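Local coordinates for RNA-dependent RNA Polymerase (Bombyx mori cytoplasmic polyhedrosis virus, PDB 6TZ0), which catalyses RNA-templated RNA synthesis, making plus strands by fully conservative transcription of the viral genome and probably also the complementary minus strands, at residues T5-T10 / V152-D157; V69-E74 / K172-K177. All coordinates share one frame; numbering follows the deposited sequence.

Contact 1 of 2, residues T5-T10 / V152-D157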
# COMPACT_ATOMS: atom_id res chain seq x y z
N THR A 5 12.39 33.56 37.04
CA THR A 5 12.17 34.58 36.02
C THR A 5 12.57 34.07 34.65
O THR A 5 11.77 34.07 33.71
CB THR A 5 12.96 35.86 36.34
OG1 THR A 5 12.56 36.37 37.62
CG2 THR A 5 12.72 36.92 35.28
N GLU A 6 13.82 33.64 34.53
CA GLU A 6 14.38 33.11 33.30
C GLU A 6 14.80 31.66 33.50
O GLU A 6 15.25 31.26 34.57
CB GLU A 6 15.56 33.96 32.83
CG GLU A 6 15.15 35.35 32.37
CD GLU A 6 16.33 36.22 32.00
OE1 GLU A 6 17.47 35.81 32.26
OE2 GLU A 6 16.11 37.32 31.44
N LEU A 7 14.65 30.86 32.43
CA LEU A 7 14.80 29.41 32.53
C LEU A 7 16.23 28.95 32.70
O LEU A 7 16.45 27.88 33.27
CB LEU A 7 14.18 28.74 31.31
CG LEU A 7 12.66 28.68 31.33
CD1 LEU A 7 12.14 28.25 29.99
CD2 LEU A 7 12.22 27.69 32.38
N TYR A 8 17.21 29.70 32.22
CA TYR A 8 18.60 29.33 32.41
C TYR A 8 19.16 29.79 33.74
O TYR A 8 20.36 29.61 34.00
CB TYR A 8 19.46 29.86 31.25
CG TYR A 8 19.48 31.36 31.08
CD1 TYR A 8 18.49 32.01 30.35
CD2 TYR A 8 20.52 32.13 31.60
CE1 TYR A 8 18.51 33.36 30.17
CE2 TYR A 8 20.54 33.49 31.43
CZ TYR A 8 19.54 34.10 30.71
OH TYR A 8 19.56 35.47 30.53
N ASN A 9 18.32 30.36 34.61
CA ASN A 9 18.74 30.81 35.93
C ASN A 9 17.93 30.18 37.05
O ASN A 9 18.06 30.61 38.20
CB ASN A 9 18.65 32.33 36.02
CG ASN A 9 19.69 33.02 35.19
OD1 ASN A 9 20.85 32.60 35.16
ND2 ASN A 9 19.30 34.07 34.49
N THR A 10 17.10 29.19 36.75
CA THR A 10 16.36 28.51 37.80
C THR A 10 17.27 27.53 38.53
O THR A 10 18.34 27.15 38.05
CB THR A 10 15.15 27.77 37.23
OG1 THR A 10 15.59 26.81 36.26
CG2 THR A 10 14.22 28.74 36.57
N VAL A 152 12.02 23.70 22.23
CA VAL A 152 13.42 23.40 21.88
C VAL A 152 14.37 24.40 22.54
O VAL A 152 15.39 24.01 23.13
CB VAL A 152 13.59 23.39 20.35
CG1 VAL A 152 15.04 23.21 19.97
CG2 VAL A 152 12.78 22.27 19.75
N ILE A 153 14.04 25.69 22.47
CA ILE A 153 14.91 26.73 23.03
C ILE A 153 14.95 26.65 24.56
O ILE A 153 16.01 26.83 25.17
CB ILE A 153 14.47 28.11 22.52
CG1 ILE A 153 14.67 28.20 21.00
CG2 ILE A 153 15.20 29.23 23.20
CD1 ILE A 153 16.09 28.03 20.56
N ALA A 154 13.82 26.31 25.19
CA ALA A 154 13.77 26.14 26.64
C ALA A 154 14.62 24.96 27.10
O ALA A 154 15.32 25.06 28.11
CB ALA A 154 12.33 25.94 27.09
N SER A 155 14.57 23.85 26.35
CA SER A 155 15.39 22.70 26.69
C SER A 155 16.87 23.01 26.55
O SER A 155 17.67 22.63 27.43
CB SER A 155 15.01 21.52 25.80
OG SER A 155 15.38 21.79 24.46
N LEU A 156 17.26 23.72 25.48
CA LEU A 156 18.66 24.10 25.31
C LEU A 156 19.13 25.06 26.40
O LEU A 156 20.27 24.95 26.87
CB LEU A 156 18.85 24.73 23.93
CG LEU A 156 18.83 23.86 22.68
CD1 LEU A 156 18.55 24.72 21.49
CD2 LEU A 156 20.19 23.26 22.51
N ASP A 157 18.26 25.98 26.83
CA ASP A 157 18.63 26.92 27.88
C ASP A 157 18.83 26.23 29.21
O ASP A 157 19.78 26.53 29.94
CB ASP A 157 17.57 28.01 28.03
CG ASP A 157 17.54 28.97 26.87
OD1 ASP A 157 18.57 29.10 26.18
OD2 ASP A 157 16.50 29.61 26.67
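The methylene of Tyr8 meets the carbonyl oxygen and beta carbon of Asp157, while the neighbouring Leu7 reaches on to Ala154. The CA atoms of Tyr8 and Asp157 are only 5.1 Å apart, so what touches lies at the base of each side chain: Tyr8 CB is 3.6 Å from Asp157 O and 4.2 Å from Asp157 CB. In Tyr8, CG is placed between the backbone N and the carbonyl carbon (chi1 61°), which swings the ring away from helix 145-160 and leaves the methylene as the touching group. The carboxylate of Asp157 is engaged elsewhere, OD1 hydrogen-bonded to Tyr165 and OD2 paired with Arg168.

Leu7 makes the apolar half of the interface. It points its CD1 methyl at the flank of the Ala154 methyl, with 3.7 Å between Leu7 CD1 and Ala154 CB; around it Leu29, Leu33 and Phe43 of the helices 20-35 and 37-44 complete a hydrophobic setting.

Both Leu7 and Tyr8 occupy the central positions of a type I turn, whose bond from Asn9 N to Glu6 O measures 3.2 Å. The turn places them side by side against helix 145-160, which also carries the ATP-binding Arg147. Just beyond it Thr10 is the N-cap of helix 11-15; its side chain caps a backbone N of that helix, and its OG1 gives a weak hydrogen bond to Leu7 O.

No hydrogen bond joins the two segments, so the contact rests on van der Waals packing, methyl on methyl at Leu7 and Ala154, methylene on carbonyl and beta carbon at Tyr8 and Asp157, with the buried acid of Asp157 satisfied by Tyr165 and Arg168 instead of by the tail.

Contact 2 of 2, residues V69-E74 / K172-K177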
# COMPACT_ATOMS: atom_id res chain seq x y z
N VAL A 69 28.40 32.68 11.39
CA VAL A 69 26.99 32.78 11.06
C VAL A 69 26.83 33.63 9.80
O VAL A 69 27.24 34.80 9.77
CB VAL A 69 26.19 33.37 12.23
CG1 VAL A 69 24.74 33.55 11.83
CG2 VAL A 69 26.29 32.48 13.45
N THR A 70 26.25 33.04 8.76
CA THR A 70 26.11 33.67 7.45
C THR A 70 24.70 33.43 6.93
O THR A 70 24.24 32.28 6.89
CB THR A 70 27.14 33.12 6.46
OG1 THR A 70 28.46 33.36 6.96
CG2 THR A 70 26.99 33.78 5.11
N ILE A 71 24.02 34.50 6.55
CA ILE A 71 22.67 34.43 5.99
C ILE A 71 22.69 35.15 4.64
O ILE A 71 23.09 36.32 4.60
CB ILE A 71 21.61 35.03 6.91
CG1 ILE A 71 21.54 34.22 8.21
CG2 ILE A 71 20.25 35.03 6.25
CD1 ILE A 71 20.67 34.82 9.24
N PRO A 72 22.29 34.52 3.55
CA PRO A 72 22.39 35.15 2.23
C PRO A 72 21.33 36.23 2.03
O PRO A 72 20.35 36.34 2.78
CB PRO A 72 22.18 33.98 1.27
CG PRO A 72 21.35 33.02 2.04
CD PRO A 72 21.80 33.13 3.46
N ASN A 73 21.54 37.03 0.99
CA ASN A 73 20.68 38.18 0.73
C ASN A 73 19.32 37.75 0.20
O ASN A 73 18.34 38.48 0.37
CB ASN A 73 21.37 39.13 -0.25
CG ASN A 73 20.79 40.53 -0.21
OD1 ASN A 73 19.94 40.85 0.61
ND2 ASN A 73 21.25 41.37 -1.12
N GLU A 74 19.24 36.58 -0.43
CA GLU A 74 17.99 36.10 -1.00
C GLU A 74 16.97 35.70 0.06
O GLU A 74 15.79 35.56 -0.27
CB GLU A 74 18.26 34.90 -1.92
CG GLU A 74 19.03 35.22 -3.19
CD GLU A 74 20.53 35.18 -3.00
OE1 GLU A 74 20.99 34.87 -1.88
OE2 GLU A 74 21.26 35.46 -3.97
N LYS A 172 16.77 34.86 16.05
CA LYS A 172 16.54 36.30 16.05
C LYS A 172 16.78 36.90 14.66
O LYS A 172 16.03 37.78 14.24
CB LYS A 172 17.42 36.98 17.09
CG LYS A 172 17.10 38.44 17.30
CD LYS A 172 18.05 39.11 18.27
CE LYS A 172 17.74 38.70 19.70
NZ LYS A 172 18.57 39.46 20.67
N LEU A 173 17.80 36.44 13.94
CA LEU A 173 18.04 36.99 12.61
C LEU A 173 17.05 36.49 11.57
O LEU A 173 16.92 37.13 10.52
CB LEU A 173 19.46 36.66 12.16
CG LEU A 173 20.63 37.39 12.79
CD1 LEU A 173 21.92 36.79 12.29
CD2 LEU A 173 20.55 38.86 12.46
N LEU A 174 16.36 35.38 11.82
CA LEU A 174 15.39 34.91 10.84
C LEU A 174 13.95 35.28 11.16
O LEU A 174 13.14 35.40 10.24
CB LEU A 174 15.49 33.38 10.68
CG LEU A 174 16.74 32.82 10.01
CD1 LEU A 174 16.77 31.31 10.11
CD2 LEU A 174 16.81 33.25 8.55
N PHE A 175 13.59 35.47 12.43
CA PHE A 175 12.18 35.56 12.78
C PHE A 175 11.80 36.79 13.58
O PHE A 175 10.63 36.93 13.94
CB PHE A 175 11.75 34.31 13.56
CG PHE A 175 12.08 33.03 12.87
CD1 PHE A 175 11.37 32.62 11.76
CD2 PHE A 175 13.10 32.22 13.35
CE1 PHE A 175 11.68 31.44 11.12
CE2 PHE A 175 13.41 31.03 12.71
CZ PHE A 175 12.70 30.65 11.60
N HIS A 176 12.73 37.69 13.90
CA HIS A 176 12.39 38.90 14.64
C HIS A 176 12.14 40.02 13.64
O HIS A 176 13.07 40.69 13.18
CB HIS A 176 13.48 39.26 15.64
CG HIS A 176 13.14 40.43 16.51
ND1 HIS A 176 12.16 40.37 17.47
CD2 HIS A 176 13.66 41.68 16.58
CE1 HIS A 176 12.08 41.54 18.09
NE2 HIS A 176 12.98 42.34 17.57
N LYS A 177 10.88 40.20 13.28
CA LYS A 177 10.45 41.24 12.35
C LYS A 177 9.34 42.01 13.05
O LYS A 177 8.15 41.70 12.89
CB LYS A 177 9.97 40.65 11.02
CG LYS A 177 11.02 40.46 9.93
CD LYS A 177 11.99 39.33 10.23
CE LYS A 177 13.13 39.29 9.24
NZ LYS A 177 12.63 39.07 7.86
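The ammonium nitrogen NZ of Lys172, one residue ahead of the Leu173 that meets Ile71, is gripped by two backbone carbonyls, Asn46 O and Ile49 O. These bonds tie the last turns of helix 166-175 to the 46-49 region. Leu173 meanwhile turns toward the 69-74 segment, where the contact is wholly apolar.

Ile71 is the central residue. Its CG1 lies beside the backbone N and opposite the carbonyl carbon (chi1 -63°), and with CD1 continuing straight out from CG1 (chi2 173°) the longer branch is fully extended toward the helix. That terminal methyl rests alongside Leu173: Ile71 CD1 is 3.7 Å from Leu173 CB and 3.8 Å from Leu173 CD1, the two side chains running obliquely to each other. The same methyl approaches the next leucine more loosely, with 4.2 Å from Ile71 CD1 to Leu174 CD2.

The arrangement illustrates how an extended connection can be packed against a helix end. Residues 69-71 prolong the chain beyond strand 64-68 in an extended conformation, and Pro72 then occupies the N-cap position of helix 73-76; all this belongs to the N-terminal region of the polymerase. Along this extended chain Val69 and Ile71 point toward helix 166-175, whereas Thr70 between them points away and its N is hydrogen-bonded to Asn232.

Val69 adds a peripheral touch, its CG1 standing 4.3 Å from Leu173 CD1, so that this leucine methyl is shared by both aliphatic neighbours. Behind the contact, Leu174 CB sits 3.7 Å above the plane of the Phe175 ring, toward its rim, and Phe175 is packed in turn on Phe206, Val207 and Cys210 of helix 206-218.

How the contacts relate
Contact 1 and contact 2 have centres about 23 Å apart, and their nearest atoms come within about 8 Å without touching. Helix 145-160, used by contact 1, is followed directly in the chain by helix 166-175, used by contact 2. Their partners come earlier, in the order 5-10 and then 69-74, so the segments alternate and the two contacts cross along the sequence. Helix 206-218 touches both helical segments from outside. Two successive helices of the N-terminal region thus each receive an earlier part of the chain, the first modelled residues of the N-terminal tail and the connection into helix 73-76, on one side of the chain's centre.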